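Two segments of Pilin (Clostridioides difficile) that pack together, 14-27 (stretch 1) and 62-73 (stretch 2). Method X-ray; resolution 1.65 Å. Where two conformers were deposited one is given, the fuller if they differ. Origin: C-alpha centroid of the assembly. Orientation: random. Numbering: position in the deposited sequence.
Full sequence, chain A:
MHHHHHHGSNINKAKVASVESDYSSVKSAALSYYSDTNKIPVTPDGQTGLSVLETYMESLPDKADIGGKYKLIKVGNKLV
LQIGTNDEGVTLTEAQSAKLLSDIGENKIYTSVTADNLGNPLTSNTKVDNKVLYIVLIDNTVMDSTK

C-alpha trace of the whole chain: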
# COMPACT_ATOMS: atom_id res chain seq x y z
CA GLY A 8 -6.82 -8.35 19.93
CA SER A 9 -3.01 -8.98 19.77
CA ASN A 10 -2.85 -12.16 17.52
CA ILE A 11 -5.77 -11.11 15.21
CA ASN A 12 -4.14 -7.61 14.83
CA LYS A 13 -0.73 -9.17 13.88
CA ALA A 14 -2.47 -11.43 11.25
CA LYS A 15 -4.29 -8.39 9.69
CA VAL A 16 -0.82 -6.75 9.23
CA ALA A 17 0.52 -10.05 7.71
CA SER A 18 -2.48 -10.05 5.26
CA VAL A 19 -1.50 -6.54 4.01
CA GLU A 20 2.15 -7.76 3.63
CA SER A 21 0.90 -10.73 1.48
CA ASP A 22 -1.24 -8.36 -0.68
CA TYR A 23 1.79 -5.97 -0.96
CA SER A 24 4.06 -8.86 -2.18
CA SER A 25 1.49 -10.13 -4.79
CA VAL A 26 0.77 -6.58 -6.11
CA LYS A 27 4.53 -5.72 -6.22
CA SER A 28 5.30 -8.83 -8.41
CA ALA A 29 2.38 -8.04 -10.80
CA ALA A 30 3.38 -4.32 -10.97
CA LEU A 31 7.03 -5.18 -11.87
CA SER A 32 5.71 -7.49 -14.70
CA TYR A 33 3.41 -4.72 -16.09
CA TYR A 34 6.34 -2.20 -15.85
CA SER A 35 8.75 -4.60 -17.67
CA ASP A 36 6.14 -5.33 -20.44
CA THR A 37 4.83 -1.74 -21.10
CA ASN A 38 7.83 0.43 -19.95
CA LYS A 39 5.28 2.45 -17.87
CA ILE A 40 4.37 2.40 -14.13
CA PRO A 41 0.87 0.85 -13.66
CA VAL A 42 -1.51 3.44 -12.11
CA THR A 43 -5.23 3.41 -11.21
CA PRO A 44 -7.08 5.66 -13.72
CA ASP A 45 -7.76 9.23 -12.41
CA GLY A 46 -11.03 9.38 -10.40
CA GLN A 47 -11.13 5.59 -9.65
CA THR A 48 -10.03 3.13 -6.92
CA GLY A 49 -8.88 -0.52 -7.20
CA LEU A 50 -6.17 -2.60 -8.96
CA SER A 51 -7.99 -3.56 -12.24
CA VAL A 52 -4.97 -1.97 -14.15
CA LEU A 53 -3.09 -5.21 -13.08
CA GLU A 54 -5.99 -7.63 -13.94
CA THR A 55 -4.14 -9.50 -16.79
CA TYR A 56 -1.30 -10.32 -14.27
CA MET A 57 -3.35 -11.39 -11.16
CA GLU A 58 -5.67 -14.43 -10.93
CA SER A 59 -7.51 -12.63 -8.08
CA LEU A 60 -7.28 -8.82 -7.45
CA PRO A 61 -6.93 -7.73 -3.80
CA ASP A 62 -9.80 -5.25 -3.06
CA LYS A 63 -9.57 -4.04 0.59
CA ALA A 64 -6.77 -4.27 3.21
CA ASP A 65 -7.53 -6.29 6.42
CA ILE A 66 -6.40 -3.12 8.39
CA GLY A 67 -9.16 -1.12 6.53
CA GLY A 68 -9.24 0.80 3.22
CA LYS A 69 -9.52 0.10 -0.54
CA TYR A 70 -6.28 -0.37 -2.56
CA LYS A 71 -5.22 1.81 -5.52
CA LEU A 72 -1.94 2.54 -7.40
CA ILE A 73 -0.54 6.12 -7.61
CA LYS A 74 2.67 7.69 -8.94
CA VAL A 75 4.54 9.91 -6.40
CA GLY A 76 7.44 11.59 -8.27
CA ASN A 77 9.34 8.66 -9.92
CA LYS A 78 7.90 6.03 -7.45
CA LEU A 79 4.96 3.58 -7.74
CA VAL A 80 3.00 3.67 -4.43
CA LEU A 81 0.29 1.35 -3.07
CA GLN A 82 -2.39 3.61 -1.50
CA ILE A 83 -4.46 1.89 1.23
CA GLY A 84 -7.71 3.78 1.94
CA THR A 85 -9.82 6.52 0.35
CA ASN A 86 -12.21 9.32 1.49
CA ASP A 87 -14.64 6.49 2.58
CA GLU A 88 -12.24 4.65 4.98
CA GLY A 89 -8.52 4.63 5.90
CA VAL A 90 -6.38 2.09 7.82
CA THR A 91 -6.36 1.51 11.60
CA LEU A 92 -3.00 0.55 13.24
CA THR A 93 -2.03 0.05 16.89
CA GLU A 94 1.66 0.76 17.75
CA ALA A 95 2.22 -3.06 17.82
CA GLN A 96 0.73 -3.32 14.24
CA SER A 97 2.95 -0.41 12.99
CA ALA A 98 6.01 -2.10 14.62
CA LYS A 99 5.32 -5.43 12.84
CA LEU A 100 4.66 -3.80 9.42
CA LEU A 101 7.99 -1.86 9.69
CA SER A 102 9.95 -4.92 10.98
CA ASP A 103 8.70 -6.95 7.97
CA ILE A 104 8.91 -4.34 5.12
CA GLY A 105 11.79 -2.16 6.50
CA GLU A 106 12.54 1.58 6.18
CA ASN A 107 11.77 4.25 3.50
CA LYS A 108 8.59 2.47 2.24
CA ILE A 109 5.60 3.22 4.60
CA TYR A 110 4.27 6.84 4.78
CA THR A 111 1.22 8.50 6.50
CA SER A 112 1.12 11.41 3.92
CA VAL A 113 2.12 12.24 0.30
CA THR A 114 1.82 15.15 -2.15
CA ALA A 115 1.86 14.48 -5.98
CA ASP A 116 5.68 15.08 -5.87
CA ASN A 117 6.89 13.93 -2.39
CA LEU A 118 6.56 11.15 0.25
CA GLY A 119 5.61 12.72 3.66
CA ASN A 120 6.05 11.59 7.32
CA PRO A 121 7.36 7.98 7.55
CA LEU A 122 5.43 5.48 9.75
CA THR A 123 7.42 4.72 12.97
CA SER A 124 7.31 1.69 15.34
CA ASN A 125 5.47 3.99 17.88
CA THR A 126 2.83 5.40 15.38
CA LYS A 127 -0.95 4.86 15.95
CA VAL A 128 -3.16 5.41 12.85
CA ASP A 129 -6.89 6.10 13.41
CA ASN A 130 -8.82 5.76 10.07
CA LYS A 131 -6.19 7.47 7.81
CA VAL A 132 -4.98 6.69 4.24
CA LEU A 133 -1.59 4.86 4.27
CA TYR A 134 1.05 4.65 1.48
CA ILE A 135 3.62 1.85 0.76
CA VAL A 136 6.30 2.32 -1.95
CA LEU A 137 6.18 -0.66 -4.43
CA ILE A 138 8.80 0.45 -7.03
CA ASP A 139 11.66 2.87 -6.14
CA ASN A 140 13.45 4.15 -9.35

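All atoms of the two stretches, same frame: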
# COMPACT_ATOMS: atom_id res chain seq x y z
N ALA A 14 -2.10 -10.70 12.49
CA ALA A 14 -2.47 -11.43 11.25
C ALA A 14 -3.05 -10.45 10.22
O ALA A 14 -2.77 -10.61 9.03
CB ALA A 14 -3.42 -12.56 11.58
N LYS A 15 -3.78 -9.42 10.64
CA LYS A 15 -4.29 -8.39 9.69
C LYS A 15 -3.11 -7.69 9.00
O LYS A 15 -3.16 -7.46 7.78
CB LYS A 15 -5.16 -7.37 10.43
CG LYS A 15 -6.50 -7.92 10.87
CD LYS A 15 -7.33 -6.91 11.61
CE LYS A 15 -8.78 -7.35 11.71
NZ LYS A 15 -9.52 -6.48 12.64
N VAL A 16 -2.08 -7.34 9.77
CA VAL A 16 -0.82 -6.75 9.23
C VAL A 16 -0.19 -7.75 8.24
O VAL A 16 0.20 -7.33 7.14
CB VAL A 16 0.13 -6.35 10.37
CG1 VAL A 16 1.56 -6.18 9.91
CG2 VAL A 16 -0.38 -5.08 11.05
N ALA A 17 -0.09 -9.03 8.60
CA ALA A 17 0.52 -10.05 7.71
C ALA A 17 -0.27 -10.12 6.40
O ALA A 17 0.35 -10.28 5.34
CB ALA A 17 0.60 -11.39 8.40
N SER A 18 -1.60 -10.04 6.45
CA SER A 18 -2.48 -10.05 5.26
C SER A 18 -2.15 -8.89 4.31
O SER A 18 -2.06 -9.12 3.09
CB SER A 18 -3.92 -10.05 5.68
OG SER A 18 -4.75 -10.18 4.55
N VAL A 19 -1.92 -7.70 4.84
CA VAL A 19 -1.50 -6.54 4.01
C VAL A 19 -0.13 -6.82 3.39
O VAL A 19 0.06 -6.54 2.19
CB VAL A 19 -1.50 -5.24 4.84
CG1 VAL A 19 -0.91 -4.09 4.05
CG2 VAL A 19 -2.91 -4.93 5.32
N GLU A 20 0.80 -7.40 4.15
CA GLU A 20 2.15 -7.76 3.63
C GLU A 20 2.01 -8.73 2.46
O GLU A 20 2.75 -8.58 1.47
CB GLU A 20 2.98 -8.40 4.73
CG GLU A 20 3.33 -7.47 5.87
CD GLU A 20 4.03 -8.16 7.02
OE1 GLU A 20 4.45 -9.33 6.86
OE2 GLU A 20 4.21 -7.50 8.06
N SER A 21 1.12 -9.73 2.56
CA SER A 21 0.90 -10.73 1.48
C SER A 21 0.32 -10.04 0.24
O SER A 21 0.80 -10.29 -0.89
CB SER A 21 0.01 -11.86 1.95
OG SER A 21 -0.16 -12.82 0.92
N ASP A 22 -0.67 -9.17 0.42
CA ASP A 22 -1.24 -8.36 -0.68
C ASP A 22 -0.13 -7.51 -1.31
O ASP A 22 -0.06 -7.47 -2.54
CB ASP A 22 -2.41 -7.51 -0.19
CG ASP A 22 -3.65 -8.30 0.19
OD1 ASP A 22 -3.73 -9.51 -0.17
OD2 ASP A 22 -4.55 -7.69 0.83
N TYR A 23 0.68 -6.84 -0.50
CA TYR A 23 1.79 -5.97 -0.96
C TYR A 23 2.73 -6.77 -1.89
O TYR A 23 3.08 -6.31 -2.98
CB TYR A 23 2.53 -5.39 0.25
CG TYR A 23 3.82 -4.70 -0.09
CD1 TYR A 23 3.77 -3.39 -0.53
CD2 TYR A 23 5.05 -5.32 0.01
CE1 TYR A 23 4.92 -2.71 -0.87
CE2 TYR A 23 6.23 -4.63 -0.31
CZ TYR A 23 6.15 -3.33 -0.76
OH TYR A 23 7.23 -2.57 -1.11
N SER A 24 3.12 -7.97 -1.44
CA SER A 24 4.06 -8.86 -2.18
C SER A 24 3.47 -9.26 -3.54
O SER A 24 4.20 -9.15 -4.56
CB SER A 24 4.40 -10.07 -1.35
OG SER A 24 5.38 -10.83 -2.03
N SER A 25 2.21 -9.70 -3.56
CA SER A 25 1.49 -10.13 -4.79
C SER A 25 1.36 -8.95 -5.76
O SER A 25 1.60 -9.12 -6.95
CB SER A 25 0.15 -10.73 -4.44
OG SER A 25 0.31 -11.98 -3.77
N VAL A 26 0.96 -7.78 -5.26
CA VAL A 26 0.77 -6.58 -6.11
C VAL A 26 2.13 -6.13 -6.65
O VAL A 26 2.20 -5.72 -7.82
CB VAL A 26 0.06 -5.45 -5.34
CG1 VAL A 26 0.06 -4.15 -6.13
CG2 VAL A 26 -1.36 -5.85 -4.97
N LYS A 27 3.17 -6.17 -5.82
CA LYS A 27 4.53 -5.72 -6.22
C LYS A 27 5.01 -6.57 -7.41
O LYS A 27 5.57 -6.00 -8.36
CB LYS A 27 5.52 -5.77 -5.06
CG LYS A 27 6.92 -5.32 -5.43
CD LYS A 27 7.82 -5.06 -4.26
CE LYS A 27 9.24 -4.76 -4.70
NZ LYS A 27 10.17 -4.86 -3.56
N ASP A 62 -8.77 -6.31 -3.02
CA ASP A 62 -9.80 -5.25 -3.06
C ASP A 62 -9.59 -4.30 -1.87
O ASP A 62 -9.32 -3.10 -2.10
CB ASP A 62 -11.20 -5.88 -3.06
CG ASP A 62 -12.34 -4.87 -3.02
OD1 ASP A 62 -12.22 -3.82 -3.68
OD2 ASP A 62 -13.33 -5.15 -2.33
N LYS A 63 -9.69 -4.83 -0.66
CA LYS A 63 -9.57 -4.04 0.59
C LYS A 63 -8.49 -4.67 1.47
O LYS A 63 -8.35 -5.92 1.46
CB LYS A 63 -10.87 -4.02 1.39
CG LYS A 63 -12.02 -3.25 0.75
CD LYS A 63 -13.33 -3.37 1.52
CE LYS A 63 -13.26 -2.84 2.95
NZ LYS A 63 -13.14 -1.36 2.99
N ALA A 64 -7.78 -3.84 2.21
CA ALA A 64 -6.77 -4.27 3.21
C ALA A 64 -7.50 -4.76 4.46
O ALA A 64 -8.54 -4.19 4.83
CB ALA A 64 -5.83 -3.14 3.49
N ASP A 65 -6.95 -5.77 5.14
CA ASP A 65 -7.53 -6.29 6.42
C ASP A 65 -7.40 -5.25 7.55
O ASP A 65 -8.12 -5.39 8.55
CB ASP A 65 -6.88 -7.62 6.79
CG ASP A 65 -7.49 -8.82 6.07
OD1 ASP A 65 -8.37 -8.61 5.21
OD2 ASP A 65 -7.12 -9.95 6.42
N ILE A 66 -6.56 -4.23 7.39
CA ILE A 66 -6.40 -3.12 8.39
C ILE A 66 -7.39 -1.98 8.06
O ILE A 66 -7.39 -0.98 8.80
CB ILE A 66 -4.95 -2.62 8.45
CG1 ILE A 66 -4.46 -2.09 7.09
CG2 ILE A 66 -4.04 -3.70 9.02
CD1 ILE A 66 -3.06 -1.55 7.08
N GLY A 67 -8.21 -2.14 7.02
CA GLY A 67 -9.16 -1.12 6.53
C GLY A 67 -8.66 -0.48 5.24
O GLY A 67 -7.43 -0.35 5.08
N GLY A 68 -9.57 -0.08 4.35
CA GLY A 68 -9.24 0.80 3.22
C GLY A 68 -9.12 0.06 1.90
O GLY A 68 -8.56 -1.06 1.86
N LYS A 69 -9.64 0.66 0.83
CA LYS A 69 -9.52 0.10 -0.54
C LYS A 69 -8.11 0.36 -1.07
O LYS A 69 -7.49 1.39 -0.73
CB LYS A 69 -10.53 0.75 -1.49
CG LYS A 69 -11.96 0.24 -1.34
CD LYS A 69 -12.93 0.96 -2.26
CE LYS A 69 -14.36 0.84 -1.80
NZ LYS A 69 -15.29 1.38 -2.82
N TYR A 70 -7.60 -0.53 -1.92
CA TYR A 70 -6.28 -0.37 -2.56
C TYR A 70 -6.44 0.47 -3.83
O TYR A 70 -7.48 0.35 -4.52
CB TYR A 70 -5.69 -1.73 -2.93
CG TYR A 70 -5.29 -2.63 -1.78
CD1 TYR A 70 -4.31 -2.25 -0.88
CD2 TYR A 70 -5.84 -3.90 -1.63
CE1 TYR A 70 -3.92 -3.08 0.16
CE2 TYR A 70 -5.45 -4.74 -0.61
CZ TYR A 70 -4.48 -4.34 0.29
OH TYR A 70 -4.07 -5.15 1.31
N LYS A 71 -5.42 1.26 -4.15
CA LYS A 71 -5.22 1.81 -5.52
C LYS A 71 -3.73 2.06 -5.74
O LYS A 71 -2.97 2.00 -4.77
CB LYS A 71 -6.11 3.04 -5.75
CG LYS A 71 -5.71 4.32 -5.05
CD LYS A 71 -6.59 5.53 -5.47
CE LYS A 71 -6.17 6.17 -6.77
NZ LYS A 71 -7.06 7.28 -7.21
N LEU A 72 -3.34 2.29 -7.00
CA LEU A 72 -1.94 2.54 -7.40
C LEU A 72 -1.82 3.99 -7.84
O LEU A 72 -2.64 4.41 -8.69
CB LEU A 72 -1.57 1.59 -8.54
CG LEU A 72 -1.49 0.11 -8.17
CD1 LEU A 72 -1.26 -0.73 -9.41
CD2 LEU A 72 -0.40 -0.13 -7.16
N ILE A 73 -0.84 4.70 -7.28
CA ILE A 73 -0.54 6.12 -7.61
C ILE A 73 0.95 6.27 -7.91
O ILE A 73 1.79 5.50 -7.40
CB ILE A 73 -1.01 7.08 -6.50
CG1 ILE A 73 -0.20 6.91 -5.21
CG2 ILE A 73 -2.52 6.94 -6.29
CD1 ILE A 73 -0.53 7.92 -4.12
O HOH W 1 -5.21 -7.58 3.61

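Residues 14-27 form part of a continuous α-helix, and residues 62-73 lay a loop and the start of a strand, 70-73, along it; the helix and strand axes cross at -43° and come no closer than 11.8 Å, so side chains fill the gap. The backbones draw nearer at the loop, where the CA atoms of Lys 15 and Asp 65 are 5.1 Å apart. Together the two stretches bury 470 Å².

Asp 65, the most covered residue, is the second position of a type I turn from Ala 64 to Gly 67, closed by a 3.0 Å hydrogen bond from Gly 67 N to Ala 64 O. Its CA-to-CB bond points toward the helix, and Ser 18 OG lies 3.0 Å from Asp 65 OD2, a weak hydrogen bond at best. Lys 15 lays its aliphatic chain over the turn, with CD 3.5 Å from Asp 65 O, while its end leads away. A water ties the polar groups together: it accepts from Asp 65 N (2.9 Å), donates to Asp 22 OD2 (2.9 Å) and hydrogen-bonds Ser 18 OG (2.8 Å).

Val 19 provides the apolar centre. Its CG2 methyl sits 3.7 Å from Ile 66 CG1 and 3.9 Å from Ala 64 CB, burying hydrocarbon against hydrocarbon. Ile 66 extends this patch along the helix, its CG2 lying 4.4 Å from Val 16 CG2.

Tyr 70 opens the strand, anchored by a 3.1 Å hydrogen bond from its N to Asp 62 O. The side chain reaches across to the helix, where Tyr 70 OH donates a short 2.6 Å hydrogen bond to Asp 22 OD2, the carboxylate oxygen lying at the ring edge, near its plane. Farther along, Val 26 CG1 meets Leu 72 CD2 at 4.2 Å, an apolar contact.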